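Local coordinates for beta-galactosidase (PDB 3OG2), which probably hydrolyses terminal non-reducing beta-D-galactose residues in beta-D-galactosides, as a glycoside hydrolase of family 35, at residues S535-V540 with E613-P618; S544-M549 with S636-W641; V699-S704 with L805-T810; L728-Q733 with S740-N745. One frame throughout, in Å; residues are numbered along the deposited sequence. Where two conformers were deposited one is given.

Overall arrangement
Two regions on opposite sides of the chain's centre are sampled, their members at least 70 Å apart centre to centre. Contacts 1 and 2, centres about 5 Å apart, join the same pair of units: the sheet holding strands 538-542 and 545-551 meets the one built on strand 612-615 and the loop at 636-641. Both are buried, and each has a polar pair at its centre: an arginine-glutamate salt bridge in contact 1, a tyrosine-aspartate hydrogen bond in contact 2, with L638 on V546 beside it. Contacts 3 and 4, centres about 10 Å apart, each use one strand of the same three-stranded sheet, 803-811 and 726-733. Contact 4 is buried between sheets, with an apolar and a polar half; contact 3 is partly buried and includes bridging waters.

Contact 1. Residues S535-V540 with E613-P618; sequences SARQVV and EIIGIP
R537 and E613 form a buried salt bridge between two sheets, joining the residue just before strand 538-542 to strand 612-615, in regions assigned to domains 2 and 3 of the family. The backbones stay well apart, with R537 CA and E613 CA separated by 13.1 Å, which leaves the two long side chains to span the gap from opposite directions. The grip is bidentate and end-on. R537 NH1 donates to E613 OE1 at 2.7 Å and R537 NH2 to E613 OE2 at 2.8 Å, the second bond being almost straight (177°) and using the syn lone pair of OE2. Guanidinium and carboxylate planes lie only 21° apart, as expected when a planar pair shares two parallel bonds. On the glutamate side, CG stands anti to the backbone N (chi1 176°) and the chain runs on extended, bringing the carboxylate out to the arginine. Next to it, I615 CD1 comes within 4.5 Å of R537 NH1.

Further direct partners hold both groups: R537 NE pairs with E513, Y558 bonds to NH1, and N585 ND2 reaches E613 OE1. A leucine in place of R537 would probably leave the buried carboxylate of E613 without its countercharge and E513 short of a partner. With the guanidinium between two acids and E613 also met by an amide, the geometry is consistent with charged forms of all three being stabilised despite burial.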
loop_
_atom_site.group_PDB
_atom_site.type_symbol
_atom_site.label_atom_id
_atom_site.label_comp_id
_atom_site.label_asym_id
_atom_site.label_seq_id
_atom_site.Cartn_x
_atom_site.Cartn_y
_atom_site.Cartn_z
ATOM N N SER A 535 -13.711 28.425 -12.290
ATOM C CA SER A 535 -14.428 27.935 -11.103
ATOM C C SER A 535 -15.920 28.109 -11.229
ATOM O O SER A 535 -16.665 27.631 -10.362
ATOM C CB SER A 535 -13.902 28.691 -9.883
ATOM O OG SER A 535 -14.134 30.058 -10.141
ATOM N N ALA A 536 -16.373 28.799 -12.281
ATOM C CA ALA A 536 -17.804 28.959 -12.508
ATOM C C ALA A 536 -18.341 27.896 -13.456
ATOM O O ALA A 536 -17.999 27.883 -14.641
ATOM C CB ALA A 536 -18.081 30.336 -13.084
ATOM N N ARG A 537 -19.185 26.995 -12.975
ATOM C CA ARG A 537 -19.693 25.942 -13.822
ATOM C C ARG A 537 -20.574 26.495 -14.940
ATOM O O ARG A 537 -21.331 27.460 -14.749
ATOM C CB ARG A 537 -20.534 24.994 -12.917
ATOM C CG ARG A 537 -21.141 23.858 -13.707
ATOM C CD ARG A 537 -21.694 22.736 -12.827
ATOM N NE ARG A 537 -22.979 23.215 -12.245
ATOM C CZ ARG A 537 -23.613 22.495 -11.314
ATOM N NH1 ARG A 537 -23.116 21.334 -10.853
ATOM N NH2 ARG A 537 -24.752 22.909 -10.804
ATOM N N GLN A 538 -20.499 25.912 -16.127
ATOM C CA GLN A 538 -21.420 26.199 -17.197
ATOM C C GLN A 538 -22.349 24.978 -17.370
ATOM O O GLN A 538 -21.884 23.836 -17.244
ATOM C CB GLN A 538 -20.694 26.431 -18.530
ATOM C CG GLN A 538 -19.465 27.313 -18.424
ATOM C CD GLN A 538 -19.794 28.737 -18.030
ATOM O OE1 GLN A 538 -20.442 29.435 -18.856
ATOM N NE2 GLN A 538 -19.327 29.201 -16.856
ATOM N N VAL A 539 -23.614 25.214 -17.666
ATOM C CA VAL A 539 -24.525 24.088 -17.855
ATOM C C VAL A 539 -25.383 24.447 -19.059
ATOM O O VAL A 539 -25.955 25.536 -19.106
ATOM C CB VAL A 539 -25.425 23.814 -16.635
ATOM C CG1 VAL A 539 -26.365 22.611 -16.879
ATOM C CG2 VAL A 539 -24.613 23.567 -15.373
ATOM N N VAL A 540 -25.497 23.525 -19.997
ATOM C CA VAL A 540 -26.327 23.682 -21.177
ATOM C C VAL A 540 -27.203 22.438 -21.349
ATOM O O VAL A 540 -26.745 21.307 -21.147
ATOM C CB VAL A 540 -25.475 23.901 -22.458
ATOM C CG1 VAL A 540 -26.373 23.933 -23.708
ATOM C CG2 VAL A 540 -24.651 25.171 -22.319
ATOM N N GLU A 613 -24.826 18.382 -3.843
ATOM C CA GLU A 613 -25.739 18.488 -4.969
ATOM C C GLU A 613 -25.895 17.093 -5.585
ATOM O O GLU A 613 -24.913 16.446 -5.892
ATOM C CB GLU A 613 -25.226 19.472 -6.004
ATOM C CG GLU A 613 -26.094 19.565 -7.267
ATOM C CD GLU A 613 -25.406 20.474 -8.280
ATOM O OE1 GLU A 613 -24.162 20.381 -8.515
ATOM O OE2 GLU A 613 -26.076 21.323 -8.933
ATOM N N ILE A 614 -27.121 16.647 -5.676
ATOM C CA ILE A 614 -27.435 15.300 -6.163
ATOM C C ILE A 614 -28.024 15.390 -7.550
ATOM O O ILE A 614 -29.023 16.098 -7.723
ATOM C CB ILE A 614 -28.461 14.625 -5.239
ATOM C CG1 ILE A 614 -28.179 14.921 -3.787
ATOM C CG2 ILE A 614 -28.496 13.132 -5.531
ATOM C CD1 ILE A 614 -27.043 14.256 -3.151
ATOM N N ILE A 615 -27.386 14.729 -8.484
ATOM C CA ILE A 615 -27.780 14.815 -9.901
ATOM C C ILE A 615 -28.219 13.461 -10.381
ATOM O O ILE A 615 -27.453 12.482 -10.220
ATOM C CB ILE A 615 -26.589 15.366 -10.716
ATOM C CG1 ILE A 615 -26.197 16.783 -10.246
ATOM C CG2 ILE A 615 -26.852 15.331 -12.214
ATOM C CD1 ILE A 615 -24.779 17.182 -10.654
ATOM N N GLY A 616 -29.417 13.362 -10.927
ATOM C CA GLY A 616 -29.925 12.076 -11.407
ATOM C C GLY A 616 -30.738 11.379 -10.362
ATOM O O GLY A 616 -30.423 10.276 -9.930
ATOM N N ILE A 617 -31.808 11.983 -9.892
ATOM C CA ILE A 617 -32.653 11.371 -8.874
ATOM C C ILE A 617 -33.446 10.190 -9.424
ATOM O O ILE A 617 -34.136 10.425 -10.399
ATOM C CB ILE A 617 -33.625 12.477 -8.366
ATOM C CG1 ILE A 617 -32.903 13.777 -7.972
ATOM C CG2 ILE A 617 -34.468 11.870 -7.259
ATOM C CD1 ILE A 617 -31.783 13.567 -7.023
ATOM N N PRO A 618 -33.365 8.984 -8.840
ATOM C CA PRO A 618 -34.104 7.861 -9.417
ATOM C C PRO A 618 -35.603 8.175 -9.362
ATOM O O PRO A 618 -36.169 8.943 -8.535
ATOM C CB PRO A 618 -33.728 6.677 -8.540
ATOM C CG PRO A 618 -32.578 7.117 -7.716
ATOM C CD PRO A 618 -32.607 8.630 -7.644
#

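Contact 2. Residues S544-M549 with S636-W641; sequences SLVIYM and SELGDW
Y548 OH donates to D640 OD2 at 2.5 Å, a short hydrogen bond that the carboxylate oxygen receives on its syn lone pair. The two side chains approach from opposite directions, and OD2 lies at the edge of the phenol ring, near its plane, while ring and carboxylate are turned 39° from each other. Beside this polar pair, L638 CD1 touches two groups of strand 545-551: V546 CG1 at 3.9 Å and Y548 OH, also at 3.9 Å. One methyl thus touches both the hydroxyl oxygen and the valine.

Behind this first shell stands the loop at 636-641. A type I turn runs from S636 to G639, closed by G639 N to S636 O at 2.9 Å. S636 OG makes an ST turn by accepting from L638 N at 3.3 Å, and it also takes D640 N at 3.1 Å, which fixes the backbone of both contacting residues. The D640 carboxylate, with CG anti to the carbonyl carbon (chi1 -59°), points to the strand.

Farther out, K480 NZ forms a salt bridge with D640 OD1 and a hydrogen bond with Y548 OH. A phenylalanine at Y548 would probably leave D640 OD2 without this donor and K480 with one acceptor fewer. Lysine, phenol and carboxylate form a buried polar cluster between the two sheets, in which the lysine charge probably helps keep the aspartate ionised and polarises the phenol.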
loop_
_atom_site.group_PDB
_atom_site.type_symbol
_atom_site.label_atom_id
_atom_site.label_comp_id
_atom_site.label_asym_id
_atom_site.label_seq_id
_atom_site.Cartn_x
_atom_site.Cartn_y
_atom_site.Cartn_z
ATOM N N SER A 544 -32.895 16.373 -24.212
ATOM C CA SER A 544 -32.856 15.741 -22.909
ATOM C C SER A 544 -31.420 15.480 -22.430
ATOM O O SER A 544 -31.259 14.848 -21.381
ATOM C CB SER A 544 -33.652 14.432 -22.866
ATOM O OG SER A 544 -33.082 13.431 -23.679
ATOM N N LEU A 545 -30.439 15.982 -23.137
ATOM C CA LEU A 545 -29.025 15.908 -22.712
ATOM C C LEU A 545 -28.659 17.170 -21.939
ATOM O O LEU A 545 -28.904 18.277 -22.392
ATOM C CB LEU A 545 -28.154 15.778 -23.969
ATOM C CG LEU A 545 -26.631 15.774 -23.687
ATOM C CD1 LEU A 545 -26.214 14.579 -22.846
ATOM C CD2 LEU A 545 -25.838 15.847 -24.965
ATOM N N VAL A 546 -28.103 17.017 -20.750
ATOM C CA VAL A 546 -27.636 18.147 -19.939
ATOM C C VAL A 546 -26.141 17.975 -19.733
ATOM O O VAL A 546 -25.713 16.923 -19.271
ATOM C CB VAL A 546 -28.356 18.198 -18.601
ATOM C CG1 VAL A 546 -27.806 19.403 -17.854
ATOM C CG2 VAL A 546 -29.868 18.234 -18.829
ATOM N N ILE A 547 -25.389 18.998 -20.150
ATOM C CA ILE A 547 -23.935 18.943 -20.016
ATOM C C ILE A 547 -23.494 19.936 -18.936
ATOM O O ILE A 547 -23.854 21.115 -19.028
ATOM C CB ILE A 547 -23.197 19.198 -21.343
ATOM C CG1 ILE A 547 -23.835 18.432 -22.501
ATOM C CG2 ILE A 547 -21.729 18.836 -21.159
ATOM C CD1 ILE A 547 -24.662 19.270 -23.473
ATOM N N TYR A 548 -22.753 19.397 -17.975
ATOM C CA TYR A 548 -22.148 20.192 -16.903
ATOM C C TYR A 548 -20.698 20.359 -17.245
ATOM O O TYR A 548 -19.983 19.347 -17.420
ATOM C CB TYR A 548 -22.304 19.466 -15.574
ATOM C CG TYR A 548 -23.727 19.273 -15.118
ATOM C CD1 TYR A 548 -24.548 18.308 -15.712
ATOM C CD2 TYR A 548 -24.297 20.016 -14.095
ATOM C CE1 TYR A 548 -25.851 18.110 -15.313
ATOM C CE2 TYR A 548 -25.620 19.822 -13.687
ATOM C CZ TYR A 548 -26.404 18.874 -14.304
ATOM O OH TYR A 548 -27.707 18.650 -13.890
ATOM N N MET A 549 -20.231 21.605 -17.375
ATOM C CA MET A 549 -18.875 21.930 -17.817
ATOM C C MET A 549 -18.140 22.561 -16.646
ATOM O O MET A 549 -18.519 23.690 -16.272
ATOM C CB MET A 549 -18.959 22.878 -18.994
ATOM C CG MET A 549 -19.450 22.181 -20.285
ATOM S SD MET A 549 -20.081 23.407 -21.469
ATOM C CE MET A 549 -21.778 23.453 -20.924
ATOM N N SER A 636 -33.454 22.334 -8.208
ATOM C CA SER A 636 -33.067 23.216 -9.274
ATOM C C SER A 636 -34.011 23.031 -10.447
ATOM O O SER A 636 -34.761 22.060 -10.471
ATOM C CB SER A 636 -31.621 22.979 -9.696
ATOM O OG SER A 636 -31.555 21.855 -10.571
ATOM N N GLU A 637 -33.994 23.929 -11.423
ATOM C CA GLU A 637 -34.881 23.825 -12.579
ATOM C C GLU A 637 -34.583 22.582 -13.411
ATOM O O GLU A 637 -35.449 22.215 -14.203
ATOM C CB GLU A 637 -34.754 25.070 -13.480
ATOM C CG GLU A 637 -33.377 25.311 -14.056
ATOM C CD GLU A 637 -33.236 26.608 -14.833
ATOM O OE1 GLU A 637 -33.903 26.742 -15.910
ATOM O OE2 GLU A 637 -32.451 27.475 -14.343
ATOM N N LEU A 638 -33.418 21.981 -13.256
ATOM C CA LEU A 638 -33.024 20.742 -13.926
ATOM C C LEU A 638 -33.382 19.527 -13.092
ATOM O O LEU A 638 -33.106 18.372 -13.468
ATOM C CB LEU A 638 -31.504 20.772 -14.190
ATOM C CG LEU A 638 -31.056 21.864 -15.188
ATOM C CD1 LEU A 638 -29.554 21.809 -15.365
ATOM C CD2 LEU A 638 -31.805 21.682 -16.475
ATOM N N GLY A 639 -33.928 19.720 -11.890
ATOM C CA GLY A 639 -34.355 18.585 -11.047
ATOM C C GLY A 639 -33.204 18.071 -10.194
ATOM O O GLY A 639 -33.315 16.957 -9.661
ATOM N N ASP A 640 -32.105 18.818 -10.041
ATOM C CA ASP A 640 -31.046 18.374 -9.114
ATOM C C ASP A 640 -31.442 18.805 -7.705
ATOM O O ASP A 640 -32.189 19.780 -7.523
ATOM C CB ASP A 640 -29.718 18.997 -9.519
ATOM C CG ASP A 640 -29.320 18.617 -10.923
ATOM O OD1 ASP A 640 -29.656 17.494 -11.353
ATOM O OD2 ASP A 640 -28.635 19.354 -11.636
ATOM N N TRP A 641 -30.953 18.098 -6.729
ATOM C CA TRP A 641 -31.248 18.431 -5.343
ATOM C C TRP A 641 -30.035 19.087 -4.705
ATOM O O TRP A 641 -28.923 18.544 -4.826
ATOM C CB TRP A 641 -31.609 17.191 -4.570
ATOM C CG TRP A 641 -32.922 16.582 -4.935
ATOM C CD1 TRP A 641 -33.819 17.001 -5.865
ATOM C CD2 TRP A 641 -33.450 15.405 -4.328
ATOM N NE1 TRP A 641 -34.879 16.134 -5.858
ATOM C CE2 TRP A 641 -34.707 15.145 -4.942
ATOM C CE3 TRP A 641 -32.966 14.535 -3.328
ATOM C CZ2 TRP A 641 -35.496 14.046 -4.565
ATOM C CZ3 TRP A 641 -33.783 13.450 -2.977
ATOM C CH2 TRP A 641 -35.001 13.223 -3.583
#

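Contact 3. Residues V699-S704 with L805-T810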
loop_
_atom_site.group_PDB
_atom_site.type_symbol
_atom_site.label_atom_id
_atom_site.label_comp_id
_atom_site.label_asym_id
_atom_site.label_seq_id
_atom_site.Cartn_x
_atom_site.Cartn_y
_atom_site.Cartn_z
ATOM N N VAL A 699 30.375 -22.731 16.431
ATOM C CA VAL A 699 28.944 -23.030 16.563
ATOM C C VAL A 699 28.184 -21.974 15.804
ATOM O O VAL A 699 28.690 -20.864 15.598
ATOM C CB VAL A 699 28.436 -23.005 18.003
ATOM C CG1 VAL A 699 29.061 -24.191 18.754
ATOM C CG2 VAL A 699 28.757 -21.665 18.710
ATOM N N SER A 700 26.988 -22.289 15.333
ATOM C CA SER A 700 26.149 -21.275 14.701
ATOM C C SER A 700 25.700 -20.235 15.716
ATOM O O SER A 700 25.200 -20.582 16.801
ATOM C CB SER A 700 24.896 -21.952 14.113
ATOM O OG SER A 700 24.100 -20.899 13.563
ATOM N N LEU A 701 25.821 -18.976 15.328
ATOM C CA LEU A 701 25.247 -17.850 16.078
ATOM C C LEU A 701 24.288 -17.083 15.200
ATOM O O LEU A 701 24.167 -15.861 15.302
ATOM C CB LEU A 701 26.388 -16.980 16.626
ATOM C CG LEU A 701 27.317 -17.751 17.587
ATOM C CD1 LEU A 701 28.530 -16.887 17.905
ATOM C CD2 LEU A 701 26.635 -18.159 18.868
ATOM N N TYR A 702 23.589 -17.833 14.349
ATOM C CA TYR A 702 22.564 -17.279 13.455
ATOM C C TYR A 702 21.208 -17.465 14.111
ATOM O O TYR A 702 20.820 -18.626 14.388
ATOM C CB TYR A 702 22.562 -18.026 12.123
ATOM C CG TYR A 702 23.839 -17.958 11.326
ATOM C CD1 TYR A 702 24.881 -17.059 11.583
ATOM C CD2 TYR A 702 23.953 -18.847 10.262
ATOM C CE1 TYR A 702 26.021 -17.059 10.778
ATOM C CE2 TYR A 702 25.104 -18.826 9.444
ATOM C CZ TYR A 702 26.114 -17.941 9.708
ATOM O OH TYR A 702 27.267 -17.923 8.938
ATOM N N GLY A 703 20.439 -16.394 14.348
ATOM C CA GLY A 703 19.174 -16.558 15.035
ATOM C C GLY A 703 18.243 -17.590 14.411
ATOM O O GLY A 703 17.601 -18.401 15.102
ATOM N N SER A 704 18.154 -17.580 13.061
ATOM C CA SER A 704 17.143 -18.441 12.438
ATOM C C SER A 704 17.530 -19.900 12.563
ATOM O O SER A 704 16.621 -20.763 12.437
ATOM C CB SER A 704 16.947 -18.094 10.953
ATOM O OG SER A 704 16.250 -16.847 10.833
ATOM N N LEU A 805 28.305 -13.179 12.973
ATOM C CA LEU A 805 28.890 -13.871 11.816
ATOM C C LEU A 805 30.239 -14.447 12.150
ATOM O O LEU A 805 30.648 -15.438 11.516
ATOM C CB LEU A 805 29.104 -12.834 10.679
ATOM C CG LEU A 805 27.837 -12.187 10.165
ATOM C CD1 LEU A 805 28.185 -11.230 9.027
ATOM C CD2 LEU A 805 26.866 -13.253 9.704
ATOM N N ASP A 806 31.011 -13.803 13.017
ATOM C CA ASP A 806 32.372 -14.246 13.274
ATOM C C ASP A 806 32.815 -13.560 14.544
ATOM O O ASP A 806 32.280 -12.507 14.944
ATOM C CB ASP A 806 33.332 -13.821 12.144
ATOM C CG ASP A 806 34.602 -14.636 12.092
ATOM O OD1 ASP A 806 34.766 -15.559 12.921
ATOM O OD2 ASP A 806 35.416 -14.383 11.187
ATOM N N TYR A 807 33.804 -14.116 15.210
ATOM C CA TYR A 807 34.430 -13.488 16.359
ATOM C C TYR A 807 35.811 -14.095 16.564
ATOM O O TYR A 807 36.105 -15.176 16.102
ATOM C CB TYR A 807 33.589 -13.687 17.629
ATOM C CG TYR A 807 33.470 -15.106 18.108
ATOM C CD1 TYR A 807 34.395 -15.681 19.013
ATOM C CD2 TYR A 807 32.425 -15.912 17.673
ATOM C CE1 TYR A 807 34.310 -16.979 19.455
ATOM C CE2 TYR A 807 32.299 -17.223 18.111
ATOM C CZ TYR A 807 33.238 -17.733 18.977
ATOM O OH TYR A 807 33.086 -19.017 19.417
ATOM N N ALA A 808 36.583 -13.391 17.375
ATOM C CA ALA A 808 37.882 -13.937 17.773
ATOM C C ALA A 808 38.192 -13.277 19.119
ATOM O O ALA A 808 38.083 -12.046 19.238
ATOM C CB ALA A 808 38.986 -13.624 16.788
ATOM N N LEU A 809 38.558 -14.055 20.084
ATOM C CA LEU A 809 38.963 -13.518 21.392
ATOM C C LEU A 809 40.394 -13.992 21.607
ATOM O O LEU A 809 40.643 -15.210 21.568
ATOM C CB LEU A 809 38.039 -14.077 22.470
ATOM C CG LEU A 809 38.363 -13.537 23.881
ATOM C CD1 LEU A 809 38.268 -12.020 23.976
ATOM C CD2 LEU A 809 37.406 -14.179 24.886
ATOM N N THR A 810 41.320 -13.075 21.831
ATOM C CA THR A 810 42.721 -13.453 21.915
ATOM C C THR A 810 43.315 -12.873 23.206
ATOM O O THR A 810 42.944 -11.774 23.639
ATOM C CB THR A 810 43.539 -12.978 20.687
ATOM O OG1 THR A 810 43.235 -11.584 20.481
ATOM C CG2 THR A 810 43.195 -13.709 19.394
HETATM O O HOH W 1 29.549 -17.952 11.077
HETATM O O HOH W 2 29.539 -16.329 9.208
#
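L805 meets Y702 where strand 803-811 passes the loop leading to strand 713-720, in the all-beta region near a glycan: a bound NAG lies about 6 Å from the L805 side chain. L805 CB points away from the loop, but its branch turns back so that CD2 rests 4.0 Å from Y702 CE1, the two side chains crossing at about a right angle. The carbonyl of L805 also serves the contact. Two waters each donate to it and to Y702 OH; water 2 stands 2.7 Å from L805 O and 2.8 Å from Y702 OH, in the plane of the phenol ring at its edge. Y702 OH has a further hydrogen bond to A693 O, which helps fix its position.

L805 and D806 together form a classic beta bulge opposite S731. Next, Y807 turns its side chain toward the loop, with CG between the backbone N and the carbonyl carbon (chi1 66°). L701 CD1 comes to 3.8 Å from Y807 CE2, again crossing at about a right angle. W821 extends this patch: its NE1 bonds to Y807 OH, its ring meets that of Y807 at about 65°, and L701 packs on it too.

Between the two segments the contact is two aliphatic-aromatic touches and a pair of water bridges, while L701 is also backbone-bonded to I804. L701 is buried against W821 and the partly exposed Y807; at the L805 end two waters donate to the carbonyl.

Contact 4. Residues L728-Q733 with S740-N745; sequences LFLSTQ and SSVWLN
L730 and V742 meet between the two facing sheets of a beta-sandwich, strand 726-733 belonging to the three-stranded sheet with 803-811 and strand 740-744 to the five-stranded one. The tight part is the interior, where the two side chains slide past each other in opposite directions. L730 CG is anti to the backbone N (chi1 -163°), which sends its methyls into the space between sheets, and V742 CG2 meets one of them. I804 and Y807 of the neighbouring strand touch L730, and Y765 touches V742, extending the same apolar layer.

The separation is not uniform. T732 CA and S740 CA are 7.3 Å apart, whereas L730 CA and V742 CA are 9.6 Å apart, which shows the strands diverging with distance from the short connection between them. L728, farther along, comes no closer than 4.6 Å to the other segment, which marks the looser end of the interface.

On the outer face of strand 726-733 the character changes. F729 and Q733 are partly exposed, and Q733 NE2 bonds to P801 O instead of meeting the opposing sheet; S731, buried, bonds to N762.

At the near end the packing turns polar, T732 OG1 facing S740 OG, but a hydrogen bond between these hydroxyls is doubtful because S740 has a second conformer. The firm point of closest packing is apolar: L730 CD2 lies 3.7 Å from V742 CG2.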
loop_
_atom_site.group_PDB
_atom_site.type_symbol
_atom_site.label_atom_id
_atom_site.label_comp_id
_atom_site.label_asym_id
_atom_site.label_seq_id
_atom_site.Cartn_x
_atom_site.Cartn_y
_atom_site.Cartn_z
ATOM N N LEU A 728 38.941 -8.568 21.645
ATOM C CA LEU A 728 37.759 -9.185 21.070
ATOM C C LEU A 728 37.430 -8.573 19.710
ATOM O O LEU A 728 37.347 -7.349 19.558
ATOM C CB LEU A 728 36.569 -8.903 22.016
ATOM C CG LEU A 728 35.214 -9.373 21.490
ATOM C CD1 LEU A 728 35.203 -10.896 21.409
ATOM C CD2 LEU A 728 34.147 -8.812 22.444
ATOM N N PHE A 729 37.232 -9.414 18.728
ATOM C CA PHE A 729 36.780 -9.054 17.389
ATOM C C PHE A 729 35.385 -9.605 17.315
ATOM O O PHE A 729 35.206 -10.804 17.638
ATOM C CB PHE A 729 37.677 -9.694 16.305
ATOM C CG PHE A 729 37.003 -9.680 14.950
ATOM C CD1 PHE A 729 36.823 -8.464 14.308
ATOM C CD2 PHE A 729 36.578 -10.862 14.363
ATOM C CE1 PHE A 729 36.214 -8.440 13.074
ATOM C CE2 PHE A 729 35.976 -10.845 13.116
ATOM C CZ PHE A 729 35.816 -9.627 12.471
ATOM N N LEU A 730 34.429 -8.806 16.930
ATOM C CA LEU A 730 33.058 -9.266 16.810
ATOM C C LEU A 730 32.394 -8.750 15.546
ATOM O O LEU A 730 32.306 -7.558 15.309
ATOM C CB LEU A 730 32.343 -8.738 18.031
ATOM C CG LEU A 730 31.046 -9.299 18.442
ATOM C CD1 LEU A 730 31.053 -10.801 18.767
ATOM C CD2 LEU A 730 30.590 -8.507 19.677
ATOM N N SER A 731 31.961 -9.660 14.688
ATOM C CA SER A 731 31.289 -9.328 13.447
ATOM C C SER A 731 29.815 -9.621 13.605
ATOM O O SER A 731 29.438 -10.795 13.815
ATOM C CB SER A 731 31.949 -10.114 12.306
ATOM O OG SER A 731 31.329 -9.809 11.068
ATOM N N THR A 732 29.006 -8.565 13.607
ATOM C CA THR A 732 27.553 -8.721 13.788
ATOM C C THR A 732 26.794 -8.367 12.543
ATOM O O THR A 732 27.251 -7.610 11.673
ATOM C CB THR A 732 27.047 -7.894 15.003
ATOM O OG1 THR A 732 27.407 -6.498 14.794
ATOM C CG2 THR A 732 27.633 -8.375 16.317
ATOM N N GLN A 733 25.573 -8.892 12.408
ATOM C CA GLN A 733 24.776 -8.605 11.221
ATOM C C GLN A 733 23.326 -8.547 11.650
ATOM O O GLN A 733 22.777 -9.530 12.196
ATOM C CB GLN A 733 25.014 -9.662 10.143
ATOM C CG GLN A 733 24.116 -9.394 8.925
ATOM C CD GLN A 733 24.622 -10.119 7.706
ATOM O OE1 GLN A 733 25.508 -9.596 7.002
ATOM N NE2 GLN A 733 24.115 -11.329 7.435
ATOM N N SER A 740 24.218 -2.824 17.405
ATOM C CA SER A 740 24.551 -3.864 18.372
ATOM C C SER A 740 25.287 -3.227 19.557
ATOM O O SER A 740 25.983 -2.209 19.362
ATOM C CB SER A 740 25.349 -4.985 17.735
ATOM O OG SER A 740 26.543 -4.593 17.089
ATOM N N SER A 741 25.148 -3.784 20.724
ATOM C CA SER A 741 25.790 -3.269 21.930
ATOM C C SER A 741 26.398 -4.447 22.701
ATOM O O SER A 741 25.828 -5.555 22.685
ATOM C CB SER A 741 24.765 -2.578 22.825
ATOM O OG SER A 741 24.241 -1.429 22.181
ATOM N N VAL A 742 27.493 -4.190 23.405
ATOM C CA VAL A 742 28.280 -5.244 24.084
ATOM C C VAL A 742 28.592 -4.846 25.525
ATOM O O VAL A 742 29.067 -3.721 25.748
ATOM C CB VAL A 742 29.600 -5.490 23.342
ATOM C CG1 VAL A 742 30.462 -6.553 24.032
ATOM C CG2 VAL A 742 29.326 -5.851 21.861
ATOM N N TRP A 743 28.346 -5.748 26.455
ATOM C CA TRP A 743 28.782 -5.630 27.849
ATOM C C TRP A 743 29.643 -6.816 28.205
ATOM O O TRP A 743 29.428 -7.940 27.702
ATOM C CB TRP A 743 27.544 -5.664 28.766
ATOM C CG TRP A 743 26.755 -4.374 28.710
ATOM C CD1 TRP A 743 26.864 -3.349 29.615
ATOM C CD2 TRP A 743 25.772 -3.989 27.756
ATOM N NE1 TRP A 743 25.990 -2.349 29.248
ATOM C CE2 TRP A 743 25.297 -2.695 28.110
ATOM C CE3 TRP A 743 25.234 -4.616 26.628
ATOM C CZ2 TRP A 743 24.323 -2.006 27.380
ATOM C CZ3 TRP A 743 24.247 -3.921 25.890
ATOM C CH2 TRP A 743 23.816 -2.641 26.278
ATOM N N LEU A 744 30.569 -6.579 29.095
ATOM C CA LEU A 744 31.398 -7.605 29.740
ATOM C C LEU A 744 30.943 -7.634 31.189
ATOM O O LEU A 744 31.190 -6.656 31.911
ATOM C CB LEU A 744 32.868 -7.208 29.624
ATOM C CG LEU A 744 33.815 -8.153 30.366
ATOM C CD1 LEU A 744 33.891 -9.490 29.648
ATOM C CD2 LEU A 744 35.182 -7.489 30.506
ATOM N N ASN A 745 30.270 -8.707 31.637
ATOM C CA ASN A 745 29.574 -8.688 32.915
ATOM C C ASN A 745 28.665 -7.459 32.923
ATOM O O ASN A 745 27.857 -7.299 32.000
ATOM C CB ASN A 745 30.580 -8.720 34.093
ATOM C CG ASN A 745 31.282 -10.060 34.155
ATOM O OD1 ASN A 745 31.019 -11.030 33.422
ATOM N ND2 ASN A 745 32.205 -10.134 35.099
#